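Local coordinates for PpBBE-like 1 D396N (Physcomitrella patens subsp. patens, PDB 6EO5), which is a variant of a moss berberine bridge enzyme homolog, a FAD-dependent oxidase of cellobiose, at residues A255-Y258 / V264-L267; A233-N238 / F257-S262. All blocks are in the same frame, centred on the assembly; numbering follows the deposited sequence.

Along the chain, strand 222-230 leads into helix 235-246, whose first turn lies in segment 233-238; strand 253-259 follows, and after a short turn strand 264-271. Interaction 2 comes first, bringing the start of the helix down on the end of strand 253-259 and closing a loop of 18 residues. Interaction 1 then closes the beta hairpin 255-258/264-267, with five residues between its segments. The two spans overlap rather than nest: both include F257 and Y258, but only F257 touches its partner in both. Together they tie one helix to a seven-stranded antiparallel sheet, and a probable hydrogen bond from N238 to S265 joins them directly.

Interaction 1: residues A255-Y258 / V264-L267; sequences AAFY and VSWL
Y258 and W266 lie flat against each other where two antiparallel strands of a beta hairpin meet. Their rings form a face-to-face stack, with the tyrosine ring and the six-membered indole ring 3.8 Å apart at their centroids and 9° from parallel. CG of W266 stands between its backbone N and carbonyl carbon (chi1 70°), which swings the indole across to the neighbouring strand. Y258 CB fits over the five-membered indole ring in a CH-pi contact, 3.3 Å from its centroid, while V264 CG1 adds an aliphatic bump 4.0 Å from Y258 CE1. Two broad aromatics suit this partly exposed face, since each shields the other. Beneath them the backbones form a hydrogen-bonded pair: Y258 N reaches W266 O at 2.8 Å, and W266 N bonds back to Y258 O.

The other face is buried and largely apolar, built from the F257 ring and the A255 and L267 side chains. W266 O lies over one face of the F257 ring, toward its rim. Beside it, the small A255 forms a hollow that L267 fills, CD1 coming within 3.7 Å of A255 CB. Helix 235-246 packs on this side, W245 touching both A255 and L267 and F242 meeting F257. Strands 361-367 and 222-230 flank the hairpin, and on the aromatic face K226 makes a cation-pi contact with W266.

Interaction 2: residues A233-N238 / F257-S262; sequences AVLFKN and FYMDPS
This is a helix-on-sheet contact, buried and apolar, inside a beta-alpha-beta unit in which helix 235-246 links strands 222-230 and 253-259, with strand 264-271 inserted between them. No hydrogen bond crosses between the two segments; the two are held by van der Waals packing. L235 and M259 meet obliquely, CD2 of the leucine 4.0 Å from CG of the methionine, and M355 of helix 345-355 touches both. M259 suits the seam because its chain runs straight from the strand before bending at chi3 (-59°). One turn along the helix, N238 CB comes in the plane of the F257 ring, at its edge, 3.8 Å from CZ. Replacing F257 by an alanine is likely to open a gap beneath the first helical turn and take from N238 and F242 the ring they pack against. The amide of N238 is satisfied although buried: OD1 accepts from A290 N, and ND2 bonds to S265 OG. Its backbone N bonds to O of V234, the N-cap residue. Beyond the strand end, D260 organises the turn with both carboxylate oxygens. Its OD2 takes the Y258 hydroxyl on the anti lone pair, and OD1 receives S262 OG on the syn side at 2.6 Å.

Interaction 1: residues A255-Y258 / V264-L267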
# COMPACT_ATOMS: atom_id res chain seq x y z
N ALA A 255 -1.34 -13.70 7.71
CA ALA A 255 -0.39 -13.46 8.78
C ALA A 255 0.80 -12.70 8.24
O ALA A 255 1.08 -12.70 7.04
CB ALA A 255 0.08 -14.76 9.45
N ALA A 256 1.52 -12.06 9.16
CA ALA A 256 2.74 -11.34 8.86
C ALA A 256 3.73 -11.61 9.98
O ALA A 256 3.34 -11.70 11.14
CB ALA A 256 2.50 -9.83 8.72
N PHE A 257 4.99 -11.75 9.62
CA PHE A 257 6.06 -11.91 10.59
C PHE A 257 6.84 -10.60 10.74
O PHE A 257 6.99 -9.84 9.78
CB PHE A 257 6.98 -13.06 10.17
CG PHE A 257 7.92 -13.52 11.24
CD1 PHE A 257 7.56 -14.56 12.09
CD2 PHE A 257 9.18 -12.94 11.38
CE1 PHE A 257 8.44 -15.00 13.07
CE2 PHE A 257 10.06 -13.39 12.35
CZ PHE A 257 9.69 -14.42 13.20
N TYR A 258 7.32 -10.34 11.96
CA TYR A 258 8.04 -9.12 12.27
C TYR A 258 9.35 -9.46 12.98
O TYR A 258 9.47 -10.49 13.65
CB TYR A 258 7.19 -8.17 13.12
CG TYR A 258 7.91 -6.95 13.66
CD1 TYR A 258 8.72 -7.03 14.80
CD2 TYR A 258 7.77 -5.71 13.05
CE1 TYR A 258 9.39 -5.93 15.30
CE2 TYR A 258 8.45 -4.58 13.55
CZ TYR A 258 9.25 -4.71 14.67
OH TYR A 258 9.92 -3.62 15.19
N VAL A 264 13.38 -8.10 19.00
CA VAL A 264 11.96 -8.42 18.96
C VAL A 264 11.64 -9.20 17.70
O VAL A 264 12.20 -8.94 16.62
CB VAL A 264 11.12 -7.14 19.05
CG1 VAL A 264 9.64 -7.45 18.96
CG2 VAL A 264 11.44 -6.39 20.33
N SER A 265 10.76 -10.19 17.82
CA SER A 265 10.17 -10.85 16.66
C SER A 265 8.77 -11.34 17.02
O SER A 265 8.49 -11.66 18.18
CB SER A 265 11.02 -12.03 16.16
OG SER A 265 11.07 -13.07 17.13
N TRP A 266 7.88 -11.39 16.02
CA TRP A 266 6.54 -11.89 16.30
C TRP A 266 5.89 -12.42 15.03
O TRP A 266 6.31 -12.12 13.92
CB TRP A 266 5.65 -10.82 16.95
CG TRP A 266 5.22 -9.64 16.09
CD1 TRP A 266 4.42 -9.67 14.97
CD2 TRP A 266 5.49 -8.25 16.34
NE1 TRP A 266 4.22 -8.39 14.50
CE2 TRP A 266 4.86 -7.50 15.32
CE3 TRP A 266 6.22 -7.56 17.33
CZ2 TRP A 266 4.94 -6.11 15.27
CZ3 TRP A 266 6.28 -6.18 17.27
CH2 TRP A 266 5.65 -5.47 16.25
N LEU A 267 4.86 -13.24 15.24
CA LEU A 267 3.92 -13.62 14.19
C LEU A 267 2.58 -13.03 14.58
O LEU A 267 2.11 -13.26 15.70
CB LEU A 267 3.82 -15.13 14.04
CG LEU A 267 2.76 -15.61 13.05
CD1 LEU A 267 3.06 -15.08 11.65
CD2 LEU A 267 2.66 -17.12 13.04

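Interaction 2: residues A233-N238 / F257-S262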
# COMPACT_ATOMS: atom_id res chain seq x y z
N ALA A 233 18.48 -14.38 20.24
CA ALA A 233 18.97 -15.72 19.99
C ALA A 233 17.94 -16.62 19.31
O ALA A 233 18.33 -17.61 18.67
CB ALA A 233 19.43 -16.36 21.30
N VAL A 234 16.65 -16.31 19.40
CA VAL A 234 15.63 -17.18 18.83
C VAL A 234 15.14 -16.68 17.47
O VAL A 234 14.12 -17.17 16.97
CB VAL A 234 14.46 -17.37 19.81
CG1 VAL A 234 14.96 -17.90 21.14
CG2 VAL A 234 13.67 -16.07 20.02
N LEU A 235 15.84 -15.71 16.86
CA LEU A 235 15.38 -15.13 15.60
C LEU A 235 15.43 -16.15 14.46
O LEU A 235 14.49 -16.25 13.66
CB LEU A 235 16.21 -13.90 15.25
CG LEU A 235 16.02 -12.69 16.15
CD1 LEU A 235 17.03 -11.61 15.80
CD2 LEU A 235 14.59 -12.16 16.04
N PHE A 236 16.53 -16.89 14.34
CA PHE A 236 16.62 -17.89 13.29
C PHE A 236 15.53 -18.94 13.46
O PHE A 236 14.82 -19.28 12.50
CB PHE A 236 17.99 -18.57 13.30
CG PHE A 236 18.13 -19.63 12.26
CD1 PHE A 236 17.73 -20.94 12.52
CD2 PHE A 236 18.64 -19.33 11.01
CE1 PHE A 236 17.83 -21.92 11.56
CE2 PHE A 236 18.75 -20.31 10.04
CZ PHE A 236 18.35 -21.60 10.31
N LYS A 237 15.39 -19.46 14.68
CA LYS A 237 14.41 -20.50 14.94
C LYS A 237 13.00 -20.02 14.63
O LYS A 237 12.22 -20.72 13.96
CB LYS A 237 14.54 -20.96 16.40
CG LYS A 237 13.86 -22.29 16.72
CD LYS A 237 14.00 -22.63 18.20
CE LYS A 237 13.17 -23.85 18.56
NZ LYS A 237 13.64 -25.06 17.84
N ASN A 238 12.65 -18.81 15.08
CA ASN A 238 11.30 -18.31 14.85
C ASN A 238 11.05 -18.07 13.36
O ASN A 238 10.00 -18.46 12.84
CB ASN A 238 11.03 -17.03 15.64
CG ASN A 238 11.12 -17.24 17.14
OD1 ASN A 238 11.25 -18.36 17.61
ND2 ASN A 238 11.04 -16.15 17.90
N PHE A 257 4.99 -11.75 9.62
CA PHE A 257 6.06 -11.91 10.59
C PHE A 257 6.84 -10.60 10.74
O PHE A 257 6.99 -9.84 9.78
CB PHE A 257 6.98 -13.06 10.17
CG PHE A 257 7.92 -13.52 11.24
CD1 PHE A 257 7.56 -14.56 12.09
CD2 PHE A 257 9.18 -12.94 11.38
CE1 PHE A 257 8.44 -15.00 13.07
CE2 PHE A 257 10.06 -13.39 12.35
CZ PHE A 257 9.69 -14.42 13.20
N TYR A 258 7.32 -10.34 11.96
CA TYR A 258 8.04 -9.12 12.27
C TYR A 258 9.35 -9.46 12.98
O TYR A 258 9.47 -10.49 13.65
CB TYR A 258 7.19 -8.17 13.12
CG TYR A 258 7.91 -6.95 13.66
CD1 TYR A 258 8.72 -7.03 14.80
CD2 TYR A 258 7.77 -5.71 13.05
CE1 TYR A 258 9.39 -5.93 15.30
CE2 TYR A 258 8.45 -4.58 13.55
CZ TYR A 258 9.25 -4.71 14.67
OH TYR A 258 9.92 -3.62 15.19
N MET A 259 10.32 -8.56 12.86
CA MET A 259 11.68 -8.79 13.33
C MET A 259 12.38 -7.44 13.30
O MET A 259 12.13 -6.64 12.40
CB MET A 259 12.36 -9.81 12.41
CG MET A 259 13.78 -10.16 12.71
SD MET A 259 14.44 -11.28 11.45
CE MET A 259 13.30 -12.65 11.58
N ASP A 260 13.23 -7.17 14.29
CA ASP A 260 13.96 -5.91 14.29
C ASP A 260 15.27 -6.09 15.05
O ASP A 260 15.44 -7.08 15.77
CB ASP A 260 13.10 -4.75 14.85
CG ASP A 260 12.92 -4.78 16.36
OD1 ASP A 260 13.86 -5.16 17.10
OD2 ASP A 260 11.83 -4.38 16.80
N PRO A 261 16.24 -5.17 14.87
CA PRO A 261 17.60 -5.42 15.40
C PRO A 261 17.72 -5.37 16.91
O PRO A 261 18.76 -5.78 17.44
CB PRO A 261 18.44 -4.30 14.76
CG PRO A 261 17.62 -3.83 13.59
CD PRO A 261 16.20 -3.97 14.02
N SER A 262 16.70 -4.90 17.63
CA SER A 262 16.71 -4.98 19.08
C SER A 262 16.43 -6.39 19.60
O SER A 262 16.54 -6.62 20.80
CB SER A 262 15.69 -4.01 19.68
OG SER A 262 14.38 -4.53 19.60